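Local coordinates for mandelate racemase / muconate lactonizing enzyme (Burkholderia pseudomallei, PDB 2POD), which is of unknown specific function but belongs to the enolase superfamily, with a metal-binding barrel domain, and probably has lyase activity, at residues 289-294 / 316-321; 118-123 / 345-350. All coordinates share one frame; numbering follows the deposited sequence.

Interaction 1: residues 289-294 / 316-321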
ATOM      1  N   ALA B 289      17.361  -2.620   4.274  1.00 43.02           N
ATOM      2  CA  ALA B 289      18.710  -3.130   4.499  1.00 40.90           C
ATOM      3  C   ALA B 289      19.427  -3.377   3.183  1.00 44.74           C
ATOM      4  O   ALA B 289      18.818  -3.821   2.202  1.00 48.60           O
ATOM      5  CB  ALA B 289      18.678  -4.384   5.327  1.00 43.01           C
ATOM      6  N   GLY B 290      20.723  -3.080   3.170  1.00 42.97           N
ATOM      7  CA  GLY B 290      21.598  -3.451   2.067  1.00 40.42           C
ATOM      8  C   GLY B 290      22.480  -4.639   2.405  1.00 40.15           C
ATOM      9  O   GLY B 290      22.747  -5.482   1.555  1.00 41.40           O
ATOM     10  N   ILE B 291      22.948  -4.703   3.646  1.00 38.41           N
ATOM     11  CA  ILE B 291      23.759  -5.825   4.098  1.00 39.71           C
ATOM     12  C   ILE B 291      23.091  -6.448   5.304  1.00 38.13           C
ATOM     13  O   ILE B 291      22.774  -5.760   6.271  1.00 41.30           O
ATOM     14  CB  ILE B 291      25.238  -5.423   4.417  1.00 42.96           C
ATOM     15  CG1 ILE B 291      25.944  -4.906   3.158  1.00 40.52           C
ATOM     16  CG2 ILE B 291      26.042  -6.635   4.937  1.00 42.95           C
ATOM     17  CD1 ILE B 291      26.082  -3.419   3.108  1.00 46.56           C
ATOM     18  N   VAL B 292      22.853  -7.751   5.225  1.00 39.30           N
ATOM     19  CA  VAL B 292      22.294  -8.490   6.344  1.00 40.40           C
ATOM     20  C   VAL B 292      23.417  -8.910   7.282  1.00 41.79           C
ATOM     21  O   VAL B 292      24.240  -9.757   6.947  1.00 43.85           O
ATOM     22  CB  VAL B 292      21.434  -9.684   5.862  1.00 36.44           C
ATOM     23  CG1 VAL B 292      21.059 -10.596   7.025  1.00 36.75           C
ATOM     24  CG2 VAL B 292      20.172  -9.155   5.180  1.00 36.56           C
HETATM   25  N   MSE B 293      23.469  -8.277   8.446  1.00 45.19           N
HETATM   26  CA  MSE B 293      24.444  -8.644   9.460  1.00 46.95           C
HETATM   27  C   MSE B 293      23.833  -9.511  10.527  1.00 43.97           C
HETATM   28  O   MSE B 293      22.630  -9.472  10.758  1.00 48.50           O
HETATM   29  CB  MSE B 293      25.088  -7.420  10.092  1.00 48.42           C
HETATM   30  CG  MSE B 293      26.592  -7.562  10.188  1.00 67.64           C
HETATM   31 SE   MSE B 293      27.503  -6.586  11.577  1.00 95.32          SE
HETATM   32  CE  MSE B 293      25.954  -5.970  12.579  1.00 97.64           C
ATOM     33  N   LEU B 294      24.688 -10.271  11.197  1.00 46.99           N
ATOM     34  CA  LEU B 294      24.318 -11.542  11.782  1.00 48.68           C
ATOM     35  C   LEU B 294      25.400 -11.864  12.793  1.00 47.91           C
ATOM     36  O   LEU B 294      26.570 -11.879  12.445  1.00 48.87           O
ATOM     37  CB  LEU B 294      24.335 -12.611  10.676  1.00 55.74           C
ATOM     38  CG  LEU B 294      23.507 -13.887  10.774  1.00 51.89           C
ATOM     39  CD1 LEU B 294      22.199 -13.597  11.454  1.00 53.53           C
ATOM     40  CD2 LEU B 294      23.252 -14.419   9.386  1.00 42.12           C
ATOM     41  N   HIS B 316      18.655 -10.563  -2.753  1.00 39.29           N
ATOM     42  CA  HIS B 316      19.866 -10.075  -3.435  1.00 39.36           C
ATOM     43  C   HIS B 316      20.807  -9.359  -2.482  1.00 39.74           C
ATOM     44  O   HIS B 316      21.518  -8.431  -2.876  1.00 36.62           O
ATOM     45  CB  HIS B 316      19.548  -9.189  -4.655  1.00 40.33           C
ATOM     46  CG  HIS B 316      18.628  -9.823  -5.649  1.00 46.57           C
ATOM     47  ND1 HIS B 316      17.307  -9.454  -5.774  1.00 49.72           N
ATOM     48  CD2 HIS B 316      18.838 -10.793  -6.571  1.00 41.66           C
ATOM     49  CE1 HIS B 316      16.740 -10.169  -6.728  1.00 36.90           C
ATOM     50  NE2 HIS B 316      17.647 -10.991  -7.225  1.00 47.01           N
ATOM     51  N   LEU B 317      20.801  -9.796  -1.225  1.00 39.52           N
ATOM     52  CA  LEU B 317      21.591  -9.146  -0.191  1.00 41.40           C
ATOM     53  C   LEU B 317      22.742 -10.031   0.273  1.00 38.99           C
ATOM     54  O   LEU B 317      22.584 -11.251   0.366  1.00 40.36           O
ATOM     55  CB  LEU B 317      20.710  -8.698   0.987  1.00 39.11           C
ATOM     56  CG  LEU B 317      19.555  -7.752   0.666  1.00 34.59           C
ATOM     57  CD1 LEU B 317      18.932  -7.243   1.938  1.00 29.48           C
ATOM     58  CD2 LEU B 317      19.967  -6.591  -0.240  1.00 30.70           C
ATOM     59  N   PRO B 318      23.915  -9.421   0.535  1.00 38.88           N
ATOM     60  CA  PRO B 318      25.002 -10.145   1.172  1.00 39.43           C
ATOM     61  C   PRO B 318      24.891 -10.229   2.681  1.00 42.87           C
ATOM     62  O   PRO B 318      24.433  -9.278   3.326  1.00 45.14           O
ATOM     63  CB  PRO B 318      26.246  -9.356   0.767  1.00 37.71           C
ATOM     64  CG  PRO B 318      25.772  -7.980   0.458  1.00 37.37           C
ATOM     65  CD  PRO B 318      24.290  -8.031   0.210  1.00 40.07           C
ATOM     66  N   VAL B 319      25.312 -11.370   3.226  1.00 42.74           N
ATOM     67  CA  VAL B 319      25.546 -11.520   4.662  1.00 47.83           C
ATOM     68  C   VAL B 319      26.991 -11.184   5.056  1.00 46.30           C
ATOM     69  O   VAL B 319      27.942 -11.559   4.360  1.00 43.58           O
ATOM     70  CB  VAL B 319      25.097 -12.926   5.172  1.00 51.70           C
ATOM     71  CG1 VAL B 319      25.640 -13.239   6.564  1.00 54.53           C
ATOM     72  CG2 VAL B 319      23.588 -12.994   5.201  1.00 50.00           C
ATOM     73  N   ALA B 320      27.135 -10.443   6.153  1.00 44.95           N
ATOM     74  CA  ALA B 320      28.419 -10.259   6.816  1.00 44.02           C
ATOM     75  C   ALA B 320      28.314 -10.698   8.279  1.00 46.89           C
ATOM     76  O   ALA B 320      27.748  -9.977   9.100  1.00 49.62           O
ATOM     77  CB  ALA B 320      28.861  -8.798   6.726  1.00 41.06           C
ATOM     78  N   PRO B 321      28.840 -11.894   8.610  1.00 40.54           N
ATOM     79  CA  PRO B 321      28.826 -12.374   9.996  1.00 38.75           C
ATOM     80  C   PRO B 321      29.688 -11.562  10.971  1.00 43.53           C
ATOM     81  O   PRO B 321      30.812 -11.166  10.642  1.00 46.89           O
ATOM     82  CB  PRO B 321      29.325 -13.812   9.880  1.00 32.94           C
ATOM     83  CG  PRO B 321      29.140 -14.158   8.431  1.00 41.10           C
ATOM     84  CD  PRO B 321      29.419 -12.894   7.701  1.00 37.60           C
TER
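Val292 meets Val319 methyl to methyl, CG1 to CG2 at 3.9 Å, the two side chains inclined to each other rather than aligned. Val292 holds CG1 anti to its backbone N (chi1 170°), which leaves CG2 beside that nitrogen; there CG2 lies 4.0 Å from CD1 of Leu317, whose side chain runs about perpendicular to it. The other methyl of Val319, CG1, reaches forward to CD2 of Leu294 at 3.9 Å. Together these branched groups form an apolar layer continued by helix 301-314, with Ile308 and Ala312 against Val292, and by Phe280 of helix 276-285. Ala320 has its CB on the other face of the sheet, where CG2 of Ile291 approaches it to 4.0 Å. The second branch of Ile291, CG1, crosses the pyrrolidine of Pro318, with 4.1 Å to ring atom CG.

Two backbone hydrogen bonds set this register. Val292 N donates to Pro318 O (2.9 Å), and Ala320 N donates to Val292 O over 3.1 Å. Val292 O also receives a CA-H...O contact from Val319 CA. Because Val292 engages Pro318 and Ala320, the residues flanking its partner Val319, the pairing has the parallel pattern, and the axes of 292-294 and 319-321 run in nearly the same direction, 23° apart. The other edge of strand 289-294 is bonded to Val268 and Ala270. A helix, 301-314, links the two paired strands, ending in a Schellman motif with His316 as its C' residue. The result is a beta-alpha-beta unit of the enolase-superfamily barrel, its Val292-Val319 face packed beneath the outer helices.

Interaction 2: residues 118-123 / 345-350; sequences RTYNTC and VQESVR
Arg118 runs beside Val345, both side chains pointing the same way, with NH1 3.5 Å from Val345 CG1; its guanidinium ends in a salt bridge to Asp216 and a cation-pi contact with Tyr191 of a second subunit. The carbonyl of Arg118 accepts a hydrogen bond from Gln346 N. Thr119 turns OG1 anti to its backbone N (chi1 -157°) and donates a 2.7 Å hydrogen bond to Gln346 O, almost in line with that carbonyl at 169°. The same oxygen receives a weak bond from Tyr120 N. Tyr120 crosses Val345 at about a right angle, CD2 lying 3.6 Å from CG2, while its hydroxyl bonds Lys176 NZ and its carbonyl takes Ser348 N. Asn121 OD1 accepts Arg350 N at 2.9 Å on a lone pair, at the start of helix 350-356, just past the N-cap Val349; a water donating to the same OD1 at 2.6 Å bridges it to Ser348 OG. Thr122 N binds Ser348 O, and its OG1 donates to Glu347 OE2 across 2.8 Å, from well above the carboxylate plane (59° out of it).

First and last strands of the eight-stranded barrel thus meet in parallel register, closing the cylinder. Hydroxyl, amide and water bonds supplement the backbone ladder, implying that the seam has specific polar links beyond it, and the Thr122 bond probably restrains rotation of the Glu347 carboxylate.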
ATOM      1  N   ARG B 118      37.573 -12.538   2.238  1.00 50.18           N
ATOM      2  CA  ARG B 118      38.016 -11.202   2.628  1.00 48.96           C
ATOM      3  C   ARG B 118      37.622 -10.871   4.063  1.00 50.45           C
ATOM      4  O   ARG B 118      36.481 -11.096   4.480  1.00 51.97           O
ATOM      5  CB  ARG B 118      37.429 -10.166   1.667  1.00 51.60           C
ATOM      6  CG  ARG B 118      37.969  -8.760   1.834  1.00 57.22           C
ATOM      7  CD  ARG B 118      37.579  -7.905   0.652  1.00 66.44           C
ATOM      8  NE  ARG B 118      37.894  -6.497   0.869  1.00 68.19           N
ATOM      9  CZ  ARG B 118      36.993  -5.556   1.134  1.00 65.75           C
ATOM     10  NH1 ARG B 118      35.702  -5.861   1.215  1.00 67.52           N
ATOM     11  NH2 ARG B 118      37.387  -4.301   1.308  1.00 65.90           N
ATOM     12  N   THR B 119      38.588 -10.368   4.820  1.00 50.34           N
ATOM     13  CA  THR B 119      38.327  -9.878   6.161  1.00 48.14           C
ATOM     14  C   THR B 119      38.308  -8.355   6.183  1.00 44.71           C
ATOM     15  O   THR B 119      38.818  -7.715   5.269  1.00 45.05           O
ATOM     16  CB  THR B 119      39.324 -10.465   7.190  1.00 50.73           C
ATOM     17  OG1 THR B 119      38.747 -10.408   8.497  1.00 56.10           O
ATOM     18  CG2 THR B 119      40.668  -9.722   7.181  1.00 53.55           C
ATOM     19  N   TYR B 120      37.678  -7.791   7.207  1.00 43.51           N
ATOM     20  CA  TYR B 120      37.803  -6.374   7.522  1.00 43.63           C
ATOM     21  C   TYR B 120      38.089  -6.215   9.000  1.00 45.07           C
ATOM     22  O   TYR B 120      37.668  -7.045   9.811  1.00 47.57           O
ATOM     23  CB  TYR B 120      36.549  -5.580   7.108  1.00 44.12           C
ATOM     24  CG  TYR B 120      35.323  -5.714   7.991  1.00 42.78           C
ATOM     25  CD1 TYR B 120      35.056  -4.786   9.006  1.00 40.04           C
ATOM     26  CD2 TYR B 120      34.410  -6.752   7.795  1.00 39.96           C
ATOM     27  CE1 TYR B 120      33.925  -4.908   9.818  1.00 44.01           C
ATOM     28  CE2 TYR B 120      33.268  -6.874   8.594  1.00 38.56           C
ATOM     29  CZ  TYR B 120      33.037  -5.953   9.606  1.00 45.85           C
ATOM     30  OH  TYR B 120      31.912  -6.065  10.392  1.00 41.96           O
ATOM     31  N   ASN B 121      38.806  -5.150   9.350  1.00 48.69           N
ATOM     32  CA  ASN B 121      39.249  -4.962  10.727  1.00 49.41           C
ATOM     33  C   ASN B 121      38.373  -4.007  11.502  1.00 49.48           C
ATOM     34  O   ASN B 121      38.281  -2.822  11.184  1.00 51.15           O
ATOM     35  CB  ASN B 121      40.717  -4.535  10.805  1.00 51.25           C
ATOM     36  CG  ASN B 121      41.325  -4.806  12.171  1.00 50.84           C
ATOM     37  OD1 ASN B 121      41.604  -5.952  12.524  1.00 48.52           O
ATOM     38  ND2 ASN B 121      41.513  -3.751  12.957  1.00 45.29           N
ATOM     39  N   THR B 122      37.714  -4.538  12.522  1.00 50.31           N
ATOM     40  CA  THR B 122      37.013  -3.709  13.484  1.00 50.35           C
ATOM     41  C   THR B 122      38.048  -3.115  14.443  1.00 53.65           C
ATOM     42  O   THR B 122      38.660  -3.831  15.242  1.00 50.71           O
ATOM     43  CB  THR B 122      35.920  -4.528  14.203  1.00 52.61           C
ATOM     44  OG1 THR B 122      34.921  -4.893  13.248  1.00 51.20           O
ATOM     45  CG2 THR B 122      35.259  -3.747  15.331  1.00 47.14           C
ATOM     46  N   CYS B 123      38.242  -1.801  14.338  1.00 53.85           N
ATOM     47  CA  CYS B 123      39.311  -1.089  15.034  1.00 55.00           C
ATOM     48  C   CYS B 123      39.009  -0.883  16.522  1.00 58.16           C
ATOM     49  O   CYS B 123      38.876   0.250  16.990  1.00 55.43           O
ATOM     50  CB  CYS B 123      39.587   0.255  14.350  1.00 52.18           C
ATOM     51  SG  CYS B 123      40.039   0.128  12.599  1.00 60.63           S
ATOM     52  N   VAL B 345      32.002 -10.275   3.644  1.00 48.50           N
ATOM     53  CA  VAL B 345      33.225 -10.151   4.420  1.00 51.90           C
ATOM     54  C   VAL B 345      33.038 -10.915   5.715  1.00 50.26           C
ATOM     55  O   VAL B 345      31.914 -11.208   6.111  1.00 55.37           O
ATOM     56  CB  VAL B 345      33.579  -8.674   4.749  1.00 52.29           C
ATOM     57  CG1 VAL B 345      34.425  -8.063   3.646  1.00 57.39           C
ATOM     58  CG2 VAL B 345      32.326  -7.840   5.003  1.00 56.36           C
ATOM     59  N   GLN B 346      34.149 -11.245   6.359  1.00 51.06           N
ATOM     60  CA  GLN B 346      34.130 -11.743   7.721  1.00 47.04           C
ATOM     61  C   GLN B 346      34.842 -10.761   8.632  1.00 50.97           C
ATOM     62  O   GLN B 346      36.045 -10.533   8.480  1.00 56.33           O
ATOM     63  CB  GLN B 346      34.802 -13.115   7.786  1.00 44.28           C
ATOM     64  CG  GLN B 346      34.921 -13.678   9.186  1.00 38.89           C
ATOM     65  CD  GLN B 346      33.586 -13.777   9.872  1.00 43.19           C
ATOM     66  OE1 GLN B 346      33.358 -13.151  10.905  1.00 53.68           O
ATOM     67  NE2 GLN B 346      32.685 -14.558   9.297  1.00 46.51           N
ATOM     68  N   GLU B 347      34.093 -10.183   9.570  1.00 52.08           N
ATOM     69  CA  GLU B 347      34.653  -9.379  10.666  1.00 52.41           C
ATOM     70  C   GLU B 347      35.755 -10.125  11.415  1.00 52.06           C
ATOM     71  O   GLU B 347      35.588 -11.289  11.777  1.00 50.59           O
ATOM     72  CB  GLU B 347      33.540  -8.970  11.636  1.00 49.44           C
ATOM     73  CG  GLU B 347      33.967  -8.047  12.775  1.00 51.67           C
ATOM     74  CD  GLU B 347      32.802  -7.270  13.382  1.00 64.51           C
ATOM     75  OE1 GLU B 347      31.674  -7.364  12.854  1.00 65.31           O
ATOM     76  OE2 GLU B 347      33.018  -6.549  14.381  1.00 67.47           O
ATOM     77  N   SER B 348      36.882  -9.450  11.613  1.00 49.47           N
ATOM     78  CA  SER B 348      37.898  -9.889  12.561  1.00 49.76           C
ATOM     79  C   SER B 348      38.561  -8.684  13.224  1.00 52.14           C
ATOM     80  O   SER B 348      38.519  -7.566  12.693  1.00 52.00           O
ATOM     81  CB  SER B 348      38.945 -10.754  11.857  1.00 49.98           C
ATOM     82  OG  SER B 348      39.779  -9.972  11.012  1.00 46.33           O
ATOM     83  N   VAL B 349      39.158  -8.916  14.391  1.00 51.00           N
ATOM     84  CA  VAL B 349      39.867  -7.874  15.139  1.00 50.97           C
ATOM     85  C   VAL B 349      41.305  -8.335  15.395  1.00 51.20           C
ATOM     86  O   VAL B 349      41.522  -9.324  16.091  1.00 50.33           O
ATOM     87  CB  VAL B 349      39.162  -7.570  16.489  1.00 50.64           C
ATOM     88  CG1 VAL B 349      39.814  -6.386  17.189  1.00 54.17           C
ATOM     89  CG2 VAL B 349      37.697  -7.278  16.270  1.00 52.97           C
ATOM     90  N   ARG B 350      42.277  -7.624  14.827  1.00 50.90           N
ATOM     91  CA  ARG B 350      43.677  -8.062  14.862  1.00 53.87           C
ATOM     92  C   ARG B 350      44.298  -8.084  16.260  1.00 56.85           C
ATOM     93  O   ARG B 350      45.096  -8.970  16.570  1.00 52.36           O
ATOM     94  CB  ARG B 350      44.543  -7.297  13.851  1.00 53.63           C
ATOM     95  CG  ARG B 350      44.585  -5.793  14.052  1.00 53.54           C
ATOM     96  CD  ARG B 350      45.437  -5.112  13.006  1.00 53.72           C
ATOM     97  NE  ARG B 350      45.662  -3.714  13.364  1.00 54.09           N
ATOM     98  CZ  ARG B 350      46.577  -2.925  12.808  1.00 55.17           C
ATOM     99  NH1 ARG B 350      47.368  -3.381  11.846  1.00 43.61           N
ATOM    100  NH2 ARG B 350      46.698  -1.671  13.220  1.00 54.96           N
TER
HETATM  101  O   HOH W   1      41.632  -8.034  10.918  1.00 53.12           O

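Interactions 1 and 2 occupy adjoining parts of one curled sheet, their centres about 15 Å apart. Strand 319-321 of interaction 1 adjoins 345-350 of interaction 2: Pro321 CD packs 3.4 Å from Val345 O, Pro321 O lies 3.6 Å from Glu347 CB, and Ala320 CB approaches Val345 O to 3.9 Å. Residues 289-294 and 316-321 also fall, in sequence, between the two strands that interaction 2 brings together. Each contact reaches toward the metal region: the side chains of Met293, a selenomethionine, and Glu347 both come within about 5 Å of a bound sodium ion. The metal site itself is formed by Glu220, Glu246 and Glu272, and Met293 touches Glu272.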